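Local coordinates for cellulose binding protein (Clavibacter michiganensis, PDB 4JJO) that forms the expansin part of a longer, probable cellulase, and is associated with polysaccharide binding and plant cell-wall loosening, at residues Leu52-Pro57 against Gly75-Ser80; Leu125-Ala130 against Val169-Gln174; Pro182-Ala187 against Gln192-Arg197. All blocks are in the same frame, centred on the assembly; numbering follows the deposited sequence.

Contact 1: residues Leu52-Pro57 against Gly75-Ser80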
loop_
_atom_site.group_PDB
_atom_site.type_symbol
_atom_site.label_atom_id
_atom_site.label_comp_id
_atom_site.label_asym_id
_atom_site.label_seq_id
_atom_site.Cartn_x
_atom_site.Cartn_y
_atom_site.Cartn_z
ATOM N N LEU A 52 -10.105 -2.030 0.506
ATOM C CA LEU A 52 -11.489 -1.617 0.671
ATOM C C LEU A 52 -12.407 -2.750 0.247
ATOM O O LEU A 52 -12.168 -3.390 -0.776
ATOM C CB LEU A 52 -11.802 -0.400 -0.204
ATOM C CG LEU A 52 -10.879 0.815 -0.116
ATOM C CD1 LEU A 52 -11.337 1.884 -1.104
ATOM C CD2 LEU A 52 -10.844 1.363 1.292
ATOM N N ASP A 53 -13.448 -3.006 1.033
ATOM C CA ASP A 53 -14.544 -3.847 0.571
ATOM C C ASP A 53 -15.634 -2.938 0.033
ATOM O O ASP A 53 -16.278 -2.210 0.788
ATOM C CB ASP A 53 -15.087 -4.740 1.689
ATOM C CG ASP A 53 -14.320 -6.036 1.815
ATOM O OD1 ASP A 53 -13.587 -6.380 0.864
ATOM O OD2 ASP A 53 -14.452 -6.716 2.854
ATOM N N VAL A 54 -15.825 -2.981 -1.281
ATOM C CA VAL A 54 -16.741 -2.081 -1.966
ATOM C C VAL A 54 -18.018 -2.811 -2.349
ATOM O O VAL A 54 -17.974 -3.828 -3.041
ATOM C CB VAL A 54 -16.099 -1.517 -3.245
ATOM C CG1 VAL A 54 -17.021 -0.508 -3.902
ATOM C CG2 VAL A 54 -14.754 -0.882 -2.928
ATOM N N THR A 55 -19.154 -2.287 -1.896
ATOM C CA THR A 55 -20.449 -2.859 -2.231
ATOM C C THR A 55 -21.128 -2.030 -3.313
ATOM O O THR A 55 -21.338 -0.827 -3.155
ATOM C CB THR A 55 -21.371 -2.932 -1.004
ATOM O OG1 THR A 55 -20.784 -3.784 -0.013
ATOM C CG2 THR A 55 -22.735 -3.480 -1.394
ATOM N N GLY A 56 -21.463 -2.685 -4.416
ATOM C CA GLY A 56 -22.180 -2.042 -5.498
ATOM C C GLY A 56 -23.403 -2.848 -5.881
ATOM O O GLY A 56 -23.789 -3.773 -5.168
ATOM N N PRO A 57 -24.017 -2.508 -7.023
ATOM C CA PRO A 57 -25.263 -3.127 -7.491
ATOM C C PRO A 57 -25.250 -4.659 -7.461
ATOM O O PRO A 57 -26.201 -5.271 -6.977
ATOM C CB PRO A 57 -25.378 -2.629 -8.934
ATOM C CG PRO A 57 -24.628 -1.359 -8.964
ATOM C CD PRO A 57 -23.519 -1.486 -7.960
ATOM N N GLY A 75 -15.508 9.781 -1.068
ATOM C CA GLY A 75 -16.640 8.923 -1.373
ATOM C C GLY A 75 -16.658 8.462 -2.820
ATOM O O GLY A 75 -17.407 7.557 -3.182
ATOM N N HIS A 76 -15.828 9.084 -3.650
ATOM C CA HIS A 76 -15.768 8.750 -5.069
ATOM C C HIS A 76 -14.520 7.931 -5.376
ATOM O O HIS A 76 -13.407 8.455 -5.378
ATOM C CB HIS A 76 -15.790 10.027 -5.912
ATOM C CG HIS A 76 -15.607 9.791 -7.380
ATOM N ND1 HIS A 76 -15.586 10.821 -8.300
ATOM C CD2 HIS A 76 -15.435 8.653 -8.090
ATOM C CE1 HIS A 76 -15.413 10.324 -9.509
ATOM N NE2 HIS A 76 -15.316 9.011 -9.414
ATOM N N LEU A 77 -14.716 6.642 -5.634
ATOM C CA LEU A 77 -13.616 5.749 -5.967
ATOM C C LEU A 77 -13.421 5.652 -7.471
ATOM O O LEU A 77 -14.381 5.672 -8.238
ATOM C CB LEU A 77 -13.875 4.343 -5.422
ATOM C CG LEU A 77 -14.016 4.129 -3.915
ATOM C CD1 LEU A 77 -14.238 2.649 -3.646
ATOM C CD2 LEU A 77 -12.795 4.629 -3.167
ATOM N N ASP A 78 -12.166 5.540 -7.888
ATOM C CA ASP A 78 -11.844 5.238 -9.274
ATOM C C ASP A 78 -11.384 3.786 -9.319
ATOM O O ASP A 78 -10.227 3.479 -9.043
ATOM C CB ASP A 78 -10.754 6.178 -9.793
ATOM C CG ASP A 78 -10.933 6.537 -11.257
ATOM O OD1 ASP A 78 -11.973 6.169 -11.842
ATOM O OD2 ASP A 78 -10.035 7.200 -11.821
ATOM N N LEU A 79 -12.308 2.892 -9.657
ATOM C CA LEU A 79 -12.048 1.460 -9.607
ATOM C C LEU A 79 -11.338 0.977 -10.856
ATOM O O LEU A 79 -11.471 1.570 -11.923
ATOM C CB LEU A 79 -13.360 0.688 -9.467
ATOM C CG LEU A 79 -14.131 0.836 -8.157
ATOM C CD1 LEU A 79 -15.488 0.170 -8.286
ATOM C CD2 LEU A 79 -13.348 0.235 -7.004
ATOM N N SER A 80 -10.580 -0.105 -10.717
ATOM C CA SER A 80 -10.061 -0.809 -11.876
ATOM C C SER A 80 -11.255 -1.237 -12.713
ATOM O O SER A 80 -12.338 -1.484 -12.179
ATOM C CB SER A 80 -9.265 -2.042 -11.449
ATOM O OG SER A 80 -10.080 -2.941 -10.720
#

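Contact 2: residues Leu125-Ala130 against Val169-Gln174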
loop_
_atom_site.group_PDB
_atom_site.type_symbol
_atom_site.label_atom_id
_atom_site.label_comp_id
_atom_site.label_asym_id
_atom_site.label_seq_id
_atom_site.Cartn_x
_atom_site.Cartn_y
_atom_site.Cartn_z
ATOM N N LEU A 125 12.628 2.691 1.650
ATOM C CA LEU A 125 12.057 1.374 1.889
ATOM C C LEU A 125 10.561 1.400 1.642
ATOM O O LEU A 125 9.869 2.346 2.017
ATOM C CB LEU A 125 12.304 0.912 3.326
ATOM C CG LEU A 125 13.738 0.732 3.816
ATOM C CD1 LEU A 125 13.707 0.119 5.202
ATOM C CD2 LEU A 125 14.543 -0.133 2.868
ATOM N N GLN A 126 10.069 0.346 1.007
ATOM C CA GLN A 126 8.643 0.159 0.830
ATOM C C GLN A 126 8.207 -1.073 1.606
ATOM O O GLN A 126 8.819 -2.137 1.488
ATOM C CB GLN A 126 8.322 -0.007 -0.650
ATOM C CG GLN A 126 6.877 -0.357 -0.934
ATOM C CD GLN A 126 6.589 -0.411 -2.413
ATOM O OE1 GLN A 126 7.238 -1.150 -3.153
ATOM N NE2 GLN A 126 5.625 0.391 -2.859
ATOM N N VAL A 127 7.161 -0.925 2.410
ATOM C CA VAL A 127 6.646 -2.035 3.194
ATOM C C VAL A 127 5.422 -2.622 2.512
ATOM O O VAL A 127 4.438 -1.924 2.262
ATOM C CB VAL A 127 6.271 -1.601 4.616
ATOM C CG1 VAL A 127 5.796 -2.799 5.421
ATOM C CG2 VAL A 127 7.457 -0.936 5.295
ATOM N N LEU A 128 5.495 -3.913 2.216
ATOM C CA LEU A 128 4.431 -4.599 1.507
ATOM C C LEU A 128 3.687 -5.544 2.441
ATOM O O LEU A 128 4.295 -6.213 3.276
ATOM C CB LEU A 128 5.022 -5.377 0.331
ATOM C CG LEU A 128 5.815 -4.510 -0.650
ATOM C CD1 LEU A 128 6.781 -5.348 -1.470
ATOM C CD2 LEU A 128 4.868 -3.742 -1.553
ATOM N N ASN A 129 2.366 -5.573 2.305
ATOM C CA ASN A 129 1.535 -6.562 2.985
ATOM C C ASN A 129 1.384 -6.354 4.494
ATOM O O ASN A 129 1.131 -7.305 5.236
ATOM C CB ASN A 129 2.078 -7.961 2.700
ATOM C CG ASN A 129 2.291 -8.207 1.220
ATOM O OD1 ASN A 129 1.466 -7.827 0.389
ATOM N ND2 ASN A 129 3.411 -8.829 0.880
ATOM N N ALA A 130 1.531 -5.115 4.947
ATOM C CA ALA A 130 1.218 -4.787 6.333
ATOM C C ALA A 130 -0.280 -4.968 6.582
ATOM O O ALA A 130 -0.701 -5.270 7.697
ATOM C CB ALA A 130 1.642 -3.365 6.656
ATOM N N VAL A 169 14.893 -3.555 10.453
ATOM C CA VAL A 169 13.821 -2.593 10.245
ATOM C C VAL A 169 12.650 -2.871 11.173
ATOM O O VAL A 169 12.157 -3.995 11.246
ATOM C CB VAL A 169 13.317 -2.633 8.791
ATOM C CG1 VAL A 169 12.170 -1.652 8.597
ATOM C CG2 VAL A 169 14.450 -2.332 7.826
ATOM N N LYS A 170 12.209 -1.836 11.878
ATOM C CA LYS A 170 11.044 -1.947 12.740
ATOM C C LYS A 170 9.863 -1.213 12.131
ATOM O O LYS A 170 9.931 -0.013 11.863
ATOM C CB LYS A 170 11.331 -1.388 14.129
ATOM C CG LYS A 170 10.135 -1.474 15.057
ATOM C CD LYS A 170 10.559 -1.619 16.502
ATOM C CE LYS A 170 11.411 -0.450 16.956
ATOM N NZ LYS A 170 11.782 -0.581 18.389
ATOM N N VAL A 171 8.777 -1.949 11.921
ATOM C CA VAL A 171 7.561 -1.388 11.358
ATOM C C VAL A 171 6.425 -1.492 12.371
ATOM O O VAL A 171 6.092 -2.581 12.844
ATOM C CB VAL A 171 7.165 -2.110 10.061
ATOM C CG1 VAL A 171 5.984 -1.417 9.405
ATOM C CG2 VAL A 171 8.348 -2.164 9.105
ATOM N N THR A 172 5.842 -0.345 12.702
ATOM C CA THR A 172 4.745 -0.273 13.659
ATOM C C THR A 172 3.489 0.177 12.923
ATOM O O THR A 172 3.515 1.176 12.208
ATOM C CB THR A 172 5.056 0.736 14.779
ATOM O OG1 THR A 172 6.350 0.465 15.331
ATOM C CG2 THR A 172 4.008 0.665 15.885
ATOM N N ASP A 173 2.390 -0.553 13.091
ATOM C CA ASP A 173 1.167 -0.224 12.365
ATOM C C ASP A 173 0.272 0.713 13.172
ATOM O O ASP A 173 0.580 1.053 14.311
ATOM C CB ASP A 173 0.408 -1.490 11.944
ATOM C CG ASP A 173 -0.191 -2.251 13.118
ATOM O OD1 ASP A 173 -0.298 -1.692 14.231
ATOM O OD2 ASP A 173 -0.578 -3.423 12.912
ATOM N N GLN A 174 -0.834 1.127 12.565
ATOM C CA GLN A 174 -1.732 2.111 13.165
ATOM C C GLN A 174 -2.333 1.649 14.492
ATOM O O GLN A 174 -2.873 2.456 15.250
ATOM C CB GLN A 174 -2.861 2.449 12.188
ATOM C CG GLN A 174 -3.700 1.253 11.766
ATOM C CD GLN A 174 -4.830 1.633 10.829
ATOM O OE1 GLN A 174 -4.873 1.195 9.678
ATOM N NE2 GLN A 174 -5.756 2.448 11.318
HETATM O O HOH W 1 -1.000 -4.054 10.143
#

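Contact 3: residues Pro182-Ala187 against Gln192-Arg197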
loop_
_atom_site.group_PDB
_atom_site.type_symbol
_atom_site.label_atom_id
_atom_site.label_comp_id
_atom_site.label_asym_id
_atom_site.label_seq_id
_atom_site.Cartn_x
_atom_site.Cartn_y
_atom_site.Cartn_z
ATOM N N PRO A 182 15.030 -8.476 10.937
ATOM C CA PRO A 182 16.494 -8.533 10.882
ATOM C C PRO A 182 17.040 -9.114 9.580
ATOM O O PRO A 182 16.326 -9.785 8.834
ATOM C CB PRO A 182 16.837 -9.479 12.033
ATOM C CG PRO A 182 15.684 -10.398 12.095
ATOM C CD PRO A 182 14.475 -9.567 11.758
ATOM N N GLY A 183 18.312 -8.847 9.320
ATOM C CA GLY A 183 19.036 -9.524 8.260
ATOM C C GLY A 183 18.720 -9.040 6.861
ATOM O O GLY A 183 19.104 -9.676 5.881
ATOM N N LEU A 184 18.025 -7.913 6.759
ATOM C CA LEU A 184 17.692 -7.353 5.459
ATOM C C LEU A 184 18.948 -6.839 4.773
ATOM O O LEU A 184 19.863 -6.334 5.423
ATOM C CB LEU A 184 16.673 -6.226 5.607
ATOM C CG LEU A 184 15.296 -6.650 6.119
ATOM C CD1 LEU A 184 14.416 -5.433 6.315
ATOM C CD2 LEU A 184 14.647 -7.641 5.166
ATOM N N ARG A 185 18.986 -6.973 3.454
ATOM C CA ARG A 185 20.154 -6.576 2.682
ATOM C C ARG A 185 19.924 -5.252 1.976
ATOM O O ARG A 185 18.790 -4.892 1.660
ATOM C CB ARG A 185 20.496 -7.657 1.656
ATOM C CG ARG A 185 20.998 -8.944 2.287
ATOM C CD ARG A 185 21.094 -10.084 1.288
ATOM N NE ARG A 185 19.779 -10.618 0.942
ATOM C CZ ARG A 185 19.096 -10.320 -0.160
ATOM N NH1 ARG A 185 17.909 -10.869 -0.357
ATOM N NH2 ARG A 185 19.589 -9.486 -1.069
ATOM N N MET A 186 21.009 -4.523 1.745
ATOM C CA MET A 186 20.964 -3.342 0.902
ATOM C C MET A 186 20.902 -3.831 -0.534
ATOM O O MET A 186 21.909 -3.851 -1.246
ATOM C CB MET A 186 22.195 -2.470 1.136
ATOM C CG MET A 186 22.292 -1.259 0.221
ATOM S SD MET A 186 20.838 -0.195 0.277
ATOM C CE MET A 186 20.757 0.180 2.024
ATOM N N ALA A 187 19.706 -4.240 -0.942
ATOM C CA ALA A 187 19.493 -4.869 -2.236
ATOM C C ALA A 187 18.416 -4.119 -3.015
ATOM O O ALA A 187 17.270 -4.566 -3.100
ATOM C CB ALA A 187 19.091 -6.312 -2.045
ATOM N N GLN A 192 12.176 -8.358 -0.709
ATOM C CA GLN A 192 12.701 -9.228 0.336
ATOM C C GLN A 192 11.586 -9.672 1.265
ATOM O O GLN A 192 11.161 -8.928 2.148
ATOM C CB GLN A 192 13.786 -8.510 1.138
ATOM C CG GLN A 192 15.041 -8.203 0.344
ATOM C CD GLN A 192 16.120 -7.568 1.196
ATOM O OE1 GLN A 192 16.701 -8.216 2.066
ATOM N NE2 GLN A 192 16.384 -6.288 0.957
ATOM N N ARG A 193 11.122 -10.896 1.059
ATOM C CA ARG A 193 10.030 -11.449 1.845
ATOM C C ARG A 193 10.524 -11.904 3.209
ATOM O O ARG A 193 11.629 -12.427 3.330
ATOM C CB ARG A 193 9.399 -12.613 1.085
ATOM C CG ARG A 193 8.969 -12.210 -0.308
ATOM C CD ARG A 193 8.299 -13.313 -1.085
ATOM N NE ARG A 193 7.509 -12.738 -2.168
ATOM C CZ ARG A 193 7.987 -12.407 -3.365
ATOM N NH1 ARG A 193 9.264 -12.607 -3.666
ATOM N NH2 ARG A 193 7.177 -11.878 -4.268
ATOM N N THR A 194 9.706 -11.687 4.236
ATOM C CA THR A 194 10.047 -12.118 5.586
ATOM C C THR A 194 9.012 -13.103 6.115
ATOM O O THR A 194 8.017 -13.396 5.453
ATOM C CB THR A 194 10.136 -10.933 6.573
ATOM O OG1 THR A 194 8.821 -10.559 7.012
ATOM C CG2 THR A 194 10.828 -9.741 5.932
ATOM N N ALA A 195 9.258 -13.605 7.318
ATOM C CA ALA A 195 8.352 -14.544 7.959
ATOM C C ALA A 195 7.336 -13.817 8.833
ATOM O O ALA A 195 6.425 -14.434 9.382
ATOM C CB ALA A 195 9.143 -15.525 8.796
ATOM N N SER A 196 7.492 -12.503 8.952
ATOM C CA SER A 196 6.725 -11.727 9.922
ATOM C C SER A 196 5.322 -11.354 9.451
ATOM O O SER A 196 5.081 -11.118 8.266
ATOM C CB SER A 196 7.494 -10.462 10.310
ATOM O OG SER A 196 8.656 -10.798 11.045
ATOM N N ARG A 197 4.408 -11.308 10.413
ATOM C CA ARG A 197 3.026 -10.902 10.191
ATOM C C ARG A 197 2.580 -10.026 11.353
ATOM O O ARG A 197 3.038 -10.206 12.478
ATOM C CB ARG A 197 2.111 -12.125 10.121
ATOM C CG ARG A 197 2.199 -12.923 8.833
ATOM C CD ARG A 197 1.262 -14.120 8.879
ATOM N NE ARG A 197 1.414 -14.987 7.715
ATOM C CZ ARG A 197 0.809 -14.793 6.547
ATOM N NH1 ARG A 197 0.003 -13.755 6.370
ATOM N NH2 ARG A 197 1.011 -15.642 5.547
HETATM O O HOH W 2 15.270 -4.845 -1.347
#

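Contact 1: residues Leu52-Pro57 against Gly75-Ser80
Leu-77 faces Leu-52 and Val-54 across the interior, and apolar contact is the whole of what joins Leu52-Pro57 to Gly75-Ser80. The leucine fork divides its two methyls between them. Its CD2 meets CD1 of Leu-52 at 3.7 Å, while its CD1 comes against CG2 of Val-54 at 3.6 Å; in each pair the side chains reach toward one another, tip to tip. The Leu-52 methyl sits close to both prongs of the fork, since its CD1 also lies 3.9 Å from Leu-77 CD1. In Val-54, the branch that makes the contact is the one opposite the carbonyl carbon, CG2, because chi1 of -176° sends CG1 opposite the backbone N. A looser touch, 4.5 Å from Val-54 CG2 to CD2 of Leu-79, extends the patch along the second strand.

No hydrogen bond spans the gap. The strand axes run 11.0 Å apart and almost at right angles (97°), so the strands face each other across the barrel interior and touch through side chains alone, as expected inside the six-stranded double-psi beta-barrel of the expansin N-terminal domain. All four touching residues are buried. Val-35 and Val-37 of the adjacent strand 34-38, and Ile-97 and Tyr-99 of strand 95-101, pack against Leu-77, and Val-63 lies against both Leu-52 and Val-54.

The polar side chains bond to partners beyond the two segments. Asp-53 forms a salt bridge with Arg-62, and Asp-78 and His-76 both bond to the hydroxyl of Thr-8. At the end of strand 76-80, Ser-80 is the N-cap of the following helix, its OG bonded to Ala-83 N.

Contact 2: residues Leu125-Ala130 against Val169-Gln174
Leu-125 meets Val-169, and Val-127 meets Val-171, through branches whose positions follow from chi1. In Leu-125 a chi1 of -62° places CG opposite the carbonyl carbon, and the chain then runs on to present CD1. All three valines adopt one rotamer, near 180° (-177° at Val-127), in which CG1 stands across from the backbone N and CG2 lies beside it. It is CG2 that each valine brings closest to its partner.

Two apolar pairs result, both tip to tip. Leu-125 CD1 rests on Val-169 CG2 at 3.7 Å and also comes within 4.1 Å of Val-169 CG1, so a single methyl bears on both branches of the valine. The second pair is less close: CG2 of Val-127 approaches CG2 of Val-171 at 4.1 Å. The backbones stay well separated, with 8.2 Å between the CA atoms of Val-127 and Val-171, and no direct hydrogen bond links the segments.

Strands 124-128 and 167-173 are not neighbours in the antiparallel beta structure of the expansin C-terminal domain, whose fold belongs to the immunoglobulin-like E-set group. They meet across its interior through these side chains. Ile-134 fills in beside Val-127 and Val-171, whereas Ile-112 lies against Leu-125 and Val-127.

Where the strands give way to loops, the chemistry turns polar. Water 1 bridges the segments by donating to the backbone O of Ala-130 at 2.7 Å and to Asp-173 OD2 at 2.9 Å. The same carboxylate oxygen also forms a salt bridge with Arg-177, while OD1 accepts from the backbone N of Tyr-175.

Contact 3: residues Pro182-Ala187 against Gln192-Arg197
The Gln-192 carboxamide grips the backbone of Arg-185 at both polar ends. Its OE1 accepts from Arg-185 N at 2.9 Å, almost straight at 176°, in the carbonyl plane and on a lone pair. Its NE2 donates to Arg-185 O, also at 2.9 Å but more bent, with the donor tilted from that carbonyl's plane. This side chain thus ties the chain leaving strand 178-184 to strand 191-193, edge strands of the antiparallel beta structure of the expansin C-terminal domain, a beta-sandwich. NE2 also donates to water 2, which donates to Ala-187 O at 2.7 Å; with the two bonds to Arg-185 this fixes the rotation of the amide.

Around this clasp, Leu-184 CD2 lies 3.8 Å from OE1 and makes a looser contact with Thr-194 CG2. The Arg-185 side chain bends at chi3 (-75°), bringing its guanidinium over the same oxygen: OE1 sits 3.7 Å above one face, offset toward the rim, the two planes being 35° apart. Glu-190 forms a salt bridge with Arg-185 NH1 and so helps to hold the group there.

Farther out, Gly-183 and Leu-184 form a G1 beta bulge opposite Leu-167, and Met-186 centres an inverse gamma turn. On the other segment, Thr-194 OG1 is bonded to Val-110 O and, in an ST turn, accepts from Ser-196 N at 3.1 Å.

Contact 1 belongs to the N-terminal barrel and contact 2 to the C-terminal domain, on opposite sides of the chain's centre and with centres about 25 Å apart. Both are core contacts in which aliphatic side chains meet between strands without a direct hydrogen bond; contact 2 adds a water bridge where its strands end. Contact 3 is only partly buried and is held by a glutamine side chain hydrogen-bonded to the backbone, where strand 178-184 gives way to a loop. It shares the sheet of contact 2, strands 167-173 and 178-184 being neighbours, and the two meet where Val-169 CG2 packs on Leu-184 CD1 at 3.5 Å.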